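Local coordinates for protein Cbs-cp12 (Microcystis aeruginosa PCC 7806, PDB 5NPL) that is of unestablished function but joins a pair of CBS domains, modules that commonly bind adenosine nucleotides, to a CP12 domain, a module known from Calvin-cycle regulation, at residues A[147-152]-A[165-170]. Residues are numbered along the deposited sequence; the frame is centred on the assembly and turned at random.
Sequences EDARAI and AAWDVV. With DO3 (10-((2R)-2-hydroxypropyl)-1,4,7,10-tetraazacyclododecane 1,4,7-triacetic acid), chain E; DO3 (10-((2R)-2-hydroxypropyl)-1,4,7,10-tetraazacyclododecane 1,4,7-triacetic acid), chain G.
A149 and A166 bring the two helices together, their CA atoms only 4.8 Å apart. CB of A166 lies against the backbone of the other helix, 3.7 Å from CA of A149, as well as against that residue's CB. On one flank, CD1 of I152 lies 3.8 Å from CB of A166, while CG2 of V170 reaches CB of A149 more loosely.

The aromatic part of the interface centres on W167. Its CG lies anti to its own carbonyl carbon (chi1 -75°), and the indole runs from there across to helix 138-156. CB of A149 sits over the middle of one face in a CH-pi contact, 3.6 Å from the centroid of the five-membered ring of W167. The indole also touches R146 and C153 of that helix.

The pair forms an antiparallel helical hairpin, helices 138-156 and 161-179 of the CP12 domain, with local axes 8.6 Å apart and directed 166° from each other. The disulfide between C153 and C163 ties the two arms together near the turn, as in CP12 proteins.

R150 and a bound macrocycle pack around the rest of the indole. R150, its chain bent at chi2 and chi3, brings NH1 to the indole edge near CH2, the guanidinium and ring planes 54° apart. The opposite indole face carries the macrocycle DO3 of chain E, whose C7 lies off-centre above it, and NH2 of R150 approaches C15 of the DO3 of chain G. E147 and D148 form salt bridges with R19 and R73, respectively, of a second subunit.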
loop_
_atom_site.group_PDB
_atom_site.type_symbol
_atom_site.label_atom_id
_atom_site.label_comp_id
_atom_site.label_asym_id
_atom_site.label_seq_id
_atom_site.Cartn_x
_atom_site.Cartn_y
_atom_site.Cartn_z
ATOM N N GLU A 147 -33.975 10.905 9.481
ATOM C CA GLU A 147 -33.596 11.283 10.854
ATOM C C GLU A 147 -33.150 12.764 10.909
ATOM O O GLU A 147 -33.585 13.526 11.776
ATOM C CB GLU A 147 -32.509 10.347 11.433
ATOM C CG GLU A 147 -33.029 8.953 11.811
ATOM C CD GLU A 147 -31.933 7.962 12.274
ATOM O OE1 GLU A 147 -30.939 8.411 12.899
ATOM O OE2 GLU A 147 -32.056 6.720 12.056
ATOM N N ASP A 148 -32.276 13.144 9.982
ATOM C CA ASP A 148 -31.882 14.531 9.780
ATOM C C ASP A 148 -33.101 15.428 9.581
ATOM O O ASP A 148 -33.226 16.434 10.259
ATOM C CB ASP A 148 -30.949 14.674 8.560
ATOM C CG ASP A 148 -29.536 14.150 8.802
ATOM O OD1 ASP A 148 -29.155 14.007 9.976
ATOM O OD2 ASP A 148 -28.787 13.901 7.817
ATOM N N ALA A 149 -33.993 15.047 8.657
ATOM C CA ALA A 149 -35.223 15.817 8.345
ATOM C C ALA A 149 -36.156 16.014 9.550
ATOM O O ALA A 149 -36.630 17.123 9.797
ATOM C CB ALA A 149 -35.970 15.170 7.202
ATOM N N ARG A 150 -36.377 14.939 10.299
ATOM C CA ARG A 150 -37.169 14.945 11.524
ATOM C C ARG A 150 -36.582 15.895 12.573
ATOM O O ARG A 150 -37.318 16.591 13.278
ATOM C CB ARG A 150 -37.300 13.511 12.116
ATOM C CG ARG A 150 -38.737 12.987 12.337
ATOM C CD ARG A 150 -39.188 11.809 11.451
ATOM N NE ARG A 150 -38.274 10.679 11.577
ATOM C CZ ARG A 150 -38.261 9.588 10.800
ATOM N NH1 ARG A 150 -39.129 9.411 9.807
ATOM N NH2 ARG A 150 -37.349 8.640 11.021
ATOM N N ALA A 151 -35.258 15.924 12.669
ATOM C CA ALA A 151 -34.552 16.793 13.616
ATOM C C ALA A 151 -34.631 18.270 13.203
ATOM O O ALA A 151 -34.859 19.131 14.041
ATOM C CB ALA A 151 -33.114 16.345 13.785
ATOM N N ILE A 152 -34.438 18.557 11.924
ATOM C CA ILE A 152 -34.458 19.932 11.454
ATOM C C ILE A 152 -35.860 20.514 11.618
ATOM O O ILE A 152 -35.980 21.672 12.036
ATOM C CB ILE A 152 -33.985 20.048 9.984
ATOM C CG1 ILE A 152 -32.497 19.746 9.903
ATOM C CG2 ILE A 152 -34.292 21.446 9.403
ATOM C CD1 ILE A 152 -32.015 19.329 8.543
ATOM N N ALA A 165 -37.004 21.626 2.775
ATOM C CA ALA A 165 -35.780 21.252 2.054
ATOM C C ALA A 165 -35.264 19.880 2.488
ATOM O O ALA A 165 -34.933 19.071 1.638
ATOM C CB ALA A 165 -34.693 22.291 2.251
ATOM N N ALA A 166 -35.190 19.622 3.799
ATOM C CA ALA A 166 -34.643 18.368 4.293
ATOM C C ALA A 166 -35.491 17.163 3.839
ATOM O O ALA A 166 -34.929 16.110 3.431
ATOM C CB ALA A 166 -34.506 18.388 5.805
ATOM N N TRP A 167 -36.816 17.309 3.872
ATOM C CA TRP A 167 -37.688 16.268 3.321
ATOM C C TRP A 167 -37.568 16.092 1.804
ATOM O O TRP A 167 -37.668 14.982 1.329
ATOM C CB TRP A 167 -39.145 16.457 3.757
ATOM C CG TRP A 167 -39.299 16.043 5.167
ATOM C CD1 TRP A 167 -39.407 16.859 6.272
ATOM C CD2 TRP A 167 -39.276 14.705 5.662
ATOM N NE1 TRP A 167 -39.496 16.103 7.395
ATOM C CE2 TRP A 167 -39.377 14.774 7.058
ATOM C CE3 TRP A 167 -39.163 13.449 5.055
ATOM C CZ2 TRP A 167 -39.409 13.623 7.861
ATOM C CZ3 TRP A 167 -39.178 12.312 5.865
ATOM C CH2 TRP A 167 -39.300 12.418 7.252
ATOM N N ASP A 168 -37.336 17.180 1.066
ATOM C CA ASP A 168 -37.069 17.094 -0.395
ATOM C C ASP A 168 -35.830 16.215 -0.715
ATOM O O ASP A 168 -35.801 15.516 -1.708
ATOM C CB ASP A 168 -36.933 18.493 -1.058
ATOM C CG ASP A 168 -37.161 18.440 -2.577
ATOM O OD1 ASP A 168 -38.386 18.433 -2.944
ATOM O OD2 ASP A 168 -36.150 18.380 -3.382
ATOM N N VAL A 169 -34.829 16.236 0.163
ATOM C CA VAL A 169 -33.654 15.369 0.040
ATOM C C VAL A 169 -34.089 13.904 0.207
ATOM O O VAL A 169 -33.691 13.056 -0.585
ATOM C CB VAL A 169 -32.556 15.767 1.043
ATOM C CG1 VAL A 169 -31.398 14.769 1.048
ATOM C CG2 VAL A 169 -32.066 17.163 0.727
ATOM N N VAL A 170 -34.945 13.621 1.192
ATOM C CA VAL A 170 -35.498 12.270 1.395
ATOM C C VAL A 170 -36.227 11.781 0.141
ATOM O O VAL A 170 -36.120 10.624 -0.225
ATOM C CB VAL A 170 -36.436 12.202 2.640
ATOM C CG1 VAL A 170 -37.186 10.878 2.739
ATOM C CG2 VAL A 170 -35.646 12.439 3.885
HETATM N N1 DO3 E . -43.975 14.035 5.960
HETATM N N2 DO3 E . -47.502 14.874 7.294
HETATM N N3 DO3 E . -46.372 17.898 9.222
HETATM N N4 DO3 E . -43.323 16.465 8.342
HETATM O O1 DO3 E . -44.718 13.035 8.393
HETATM O O3 DO3 E . -48.402 12.576 10.017
HETATM O O5 DO3 E . -44.708 16.268 11.352
HETATM O O7 DO3 E . -42.429 14.413 9.890
HETATM C C1 DO3 E . -45.475 13.930 5.949
HETATM C C2 DO3 E . -46.177 15.071 6.670
HETATM C C3 DO3 E . -47.997 16.090 8.040
HETATM C C4 DO3 E . -47.182 17.418 8.045
HETATM C C5 DO3 E . -44.966 18.382 8.962
HETATM C C6 DO3 E . -44.035 17.711 7.938
HETATM C C7 DO3 E . -42.601 15.897 7.188
HETATM C C8 DO3 E . -43.354 15.393 5.975
HETATM C C9 DO3 E . -43.847 12.349 7.827
HETATM C C10 DO3 E . -43.264 12.850 6.522
HETATM C C11 DO3 E . -47.636 13.383 9.427
HETATM C C12 DO3 E . -47.804 13.529 7.914
HETATM C C13 DO3 E . -45.548 17.170 11.565
HETATM C C14 DO3 E . -46.672 17.293 10.566
HETATM C C15 DO3 E . -41.610 15.582 10.030
HETATM C C16 DO3 E . -42.273 16.790 9.347
HETATM C C17 DO3 E . -41.306 15.832 11.506
HETATM O O2 DO3 E . -43.456 11.253 8.286
HETATM O O4 DO3 E . -46.763 14.053 10.038
HETATM O O6 DO3 E . -45.526 17.947 12.553
HETATM N N1 DO3 G . -37.519 7.402 18.829
HETATM N N2 DO3 G . -35.998 3.806 19.253
HETATM N N3 DO3 G . -33.839 4.085 16.105
HETATM N N4 DO3 G . -36.014 7.129 15.853
HETATM O O1 DO3 G . -39.005 5.607 16.799
HETATM O O3 DO3 G . -38.069 1.135 18.253
HETATM O O5 DO3 G . -36.340 2.709 14.932
HETATM O O7 DO3 G . -38.683 7.701 15.150
HETATM C C1 DO3 G . -37.366 6.058 19.501
HETATM C C2 DO3 G . -36.087 5.298 19.171
HETATM C C3 DO3 G . -35.192 3.217 18.133
HETATM C C4 DO3 G . -33.957 3.984 17.604
HETATM C C5 DO3 G . -34.420 5.232 15.309
HETATM C C6 DO3 G . -34.606 6.633 15.926
HETATM C C7 DO3 G . -36.144 8.319 16.736
HETATM C C8 DO3 G . -36.310 8.095 18.252
HETATM C C9 DO3 G . -39.567 6.379 17.611
HETATM C C10 DO3 G . -38.820 7.615 18.106
HETATM C C11 DO3 G . -37.940 2.372 18.318
HETATM C C12 DO3 G . -37.228 2.985 19.526
HETATM C C13 DO3 G . -35.176 2.522 14.523
HETATM C C14 DO3 G . -33.982 2.743 15.444
HETATM C C15 DO3 G . -37.854 7.474 14.047
HETATM C C16 DO3 G . -36.363 7.513 14.442
HETATM C C17 DO3 G . -38.357 6.159 13.435
HETATM O O2 DO3 G . -40.727 6.181 18.040
HETATM O O4 DO3 G . -38.380 3.099 17.410
HETATM O O6 DO3 G . -34.944 2.137 13.362
#